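Long-range contact in CytC3 (Streptomyces, PDB 3GJA), which is a nonheme iron halogenase of the phytanoyl-CoA dioxygenase family that probably chlorinates an amino-acid-derived substrate in a biosynthetic pathway: residues Ile144-Val149 and Ala257-Pro262. Sequence-based numbering, arbitrary orientation.
Sequences IGTITV and AARYVP
Antiparallel pairing between strands 147-152 and 253-262 is most regular at V149 and A258, which exchange two good backbone hydrogen bonds; that from V149 N to A258 O is 2.8 Å long and nearly straight. On the same face, CG2 of V149 meets the Y260 ring obliquely at CE1 (3.6 Å). Small A258 and beta-branched V149 suit this crowded strip, which helix 84-94 covers through V90 and I86, while the hydroxyl of Y260 reaches past it to the carbonyl of I81. At the next hydrogen-bonded pair Y260 N binds I147 O (2.7 Å, 175°), but the return bond from I147 N to Y260 O is bent and weak. T146 adds a second donor to Y260 O: with OG1 anti to the backbone N (chi1 -179°), its hydroxyl donates at 2.7 Å from above the carbonyl plane, and W101 NE1 hydrogen-bonds T146 OG1 as well. A valine at T146 would probably loosen this end of the pairing, since no hydroxyl would remain to bind Y260 O or receive W101. The opposite face, with T148 and R259, is more polar. R259 bends at chi3 (73°), so NH2 and NE lie 2.9 Å and 3.3 Å from T148 OG1, both in weak, poorly angled bonds, while T148 CG2 sits over one guanidinium face. The long, partly exposed arginine suits this side, nearer solvent, because NH1 forms a salt bridge with E104 on strand 98-108. The contact loosens beyond T146, where the chains diverge: G145 O only approaches V261 CG2 (4.1 Å), and I144, partly exposed, makes no contact with 257-262. These central neighbouring strands belong to the antiparallel sheet of a cupin-type beta barrel, as in phytanoyl-CoA dioxygenase relatives.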
loop_
_atom_site.group_PDB
_atom_site.type_symbol
_atom_site.label_atom_id
_atom_site.label_comp_id
_atom_site.label_asym_id
_atom_site.label_seq_id
_atom_site.Cartn_x
_atom_site.Cartn_y
_atom_site.Cartn_z
ATOM N N ILE A 144 -0.731 -0.308 15.281
ATOM C CA ILE A 144 -1.568 -0.741 14.161
ATOM C C ILE A 144 -1.170 -0.155 12.812
ATOM O O ILE A 144 -1.978 -0.128 11.882
ATOM C CB ILE A 144 -3.040 -0.375 14.406
ATOM C CG1 ILE A 144 -3.175 1.145 14.522
ATOM C CG2 ILE A 144 -3.547 -1.051 15.676
ATOM C CD1 ILE A 144 -4.601 1.629 14.528
ATOM N N GLY A 145 0.068 0.311 12.699
ATOM C CA GLY A 145 0.517 0.894 11.450
ATOM C C GLY A 145 0.946 -0.120 10.402
ATOM O O GLY A 145 1.175 -1.294 10.700
ATOM N N THR A 146 1.056 0.340 9.162
ATOM C CA THR A 146 1.460 -0.520 8.063
ATOM C C THR A 146 2.272 0.301 7.059
ATOM O O THR A 146 1.874 1.397 6.670
ATOM C CB THR A 146 0.229 -1.131 7.361
ATOM O OG1 THR A 146 0.653 -1.993 6.297
ATOM C CG2 THR A 146 -0.658 -0.032 6.782
ATOM N N ILE A 147 3.428 -0.219 6.668
ATOM C CA ILE A 147 4.274 0.470 5.706
ATOM C C ILE A 147 3.539 0.480 4.376
ATOM O O ILE A 147 3.188 -0.572 3.837
ATOM C CB ILE A 147 5.629 -0.250 5.550
ATOM C CG1 ILE A 147 6.427 -0.114 6.849
ATOM C CG2 ILE A 147 6.417 0.335 4.374
ATOM C CD1 ILE A 147 6.830 1.306 7.166
ATOM N N THR A 148 3.303 1.681 3.863
ATOM C CA THR A 148 2.590 1.871 2.607
ATOM C C THR A 148 3.558 2.309 1.517
ATOM O O THR A 148 4.343 3.232 1.715
ATOM C CB THR A 148 1.492 2.959 2.770
ATOM O OG1 THR A 148 0.623 2.597 3.851
ATOM C CG2 THR A 148 0.674 3.120 1.494
ATOM N N VAL A 149 3.514 1.628 0.379
ATOM C CA VAL A 149 4.356 1.964 -0.760
ATOM C C VAL A 149 3.396 2.480 -1.832
ATOM O O VAL A 149 2.649 1.710 -2.433
ATOM C CB VAL A 149 5.120 0.726 -1.290
ATOM C CG1 VAL A 149 6.015 1.120 -2.462
ATOM C CG2 VAL A 149 5.951 0.121 -0.177
ATOM N N ALA A 257 -1.230 1.764 -4.307
ATOM C CA ALA A 257 -0.612 1.550 -3.008
ATOM C C ALA A 257 -0.620 0.096 -2.576
ATOM O O ALA A 257 -1.633 -0.598 -2.695
ATOM C CB ALA A 257 -1.311 2.414 -1.942
ATOM N N ALA A 258 0.528 -0.353 -2.077
ATOM C CA ALA A 258 0.700 -1.713 -1.578
ATOM C C ALA A 258 1.096 -1.535 -0.118
ATOM O O ALA A 258 2.004 -0.758 0.191
ATOM C CB ALA A 258 1.800 -2.421 -2.345
ATOM N N ARG A 259 0.418 -2.244 0.779
ATOM C CA ARG A 259 0.690 -2.096 2.205
ATOM C C ARG A 259 1.346 -3.338 2.816
ATOM O O ARG A 259 0.903 -4.472 2.603
ATOM C CB ARG A 259 -0.625 -1.720 2.903
ATOM C CG ARG A 259 -1.536 -0.941 1.949
ATOM C CD ARG A 259 -2.673 -0.170 2.612
ATOM N NE ARG A 259 -2.175 1.004 3.312
ATOM C CZ ARG A 259 -2.706 2.219 3.230
ATOM N NH1 ARG A 259 -3.767 2.442 2.468
ATOM N NH2 ARG A 259 -2.175 3.210 3.927
ATOM N N TYR A 260 2.417 -3.106 3.568
ATOM C CA TYR A 260 3.178 -4.191 4.167
ATOM C C TYR A 260 3.219 -4.210 5.683
ATOM O O TYR A 260 3.106 -3.180 6.347
ATOM C CB TYR A 260 4.613 -4.173 3.641
ATOM C CG TYR A 260 4.703 -4.228 2.137
ATOM C CD1 TYR A 260 4.376 -3.115 1.358
ATOM C CD2 TYR A 260 5.085 -5.402 1.487
ATOM C CE1 TYR A 260 4.427 -3.170 -0.034
ATOM C CE2 TYR A 260 5.139 -5.469 0.098
ATOM C CZ TYR A 260 4.805 -4.351 -0.659
ATOM O OH TYR A 260 4.827 -4.428 -2.031
ATOM N N VAL A 261 3.418 -5.407 6.212
ATOM C CA VAL A 261 3.474 -5.626 7.638
ATOM C C VAL A 261 4.316 -6.894 7.871
ATOM O O VAL A 261 4.251 -7.841 7.083
ATOM C CB VAL A 261 2.034 -5.801 8.169
ATOM C CG1 VAL A 261 1.629 -7.272 8.153
ATOM C CG2 VAL A 261 1.908 -5.176 9.526
ATOM N N PRO A 262 5.149 -6.912 8.927
ATOM C CA PRO A 262 5.968 -8.100 9.193
ATOM C C PRO A 262 5.092 -9.280 9.599
ATOM O O PRO A 262 3.971 -9.084 10.062
ATOM C CB PRO A 262 6.907 -7.635 10.310
ATOM C CG PRO A 262 6.102 -6.610 11.022
ATOM C CD PRO A 262 5.472 -5.837 9.880
#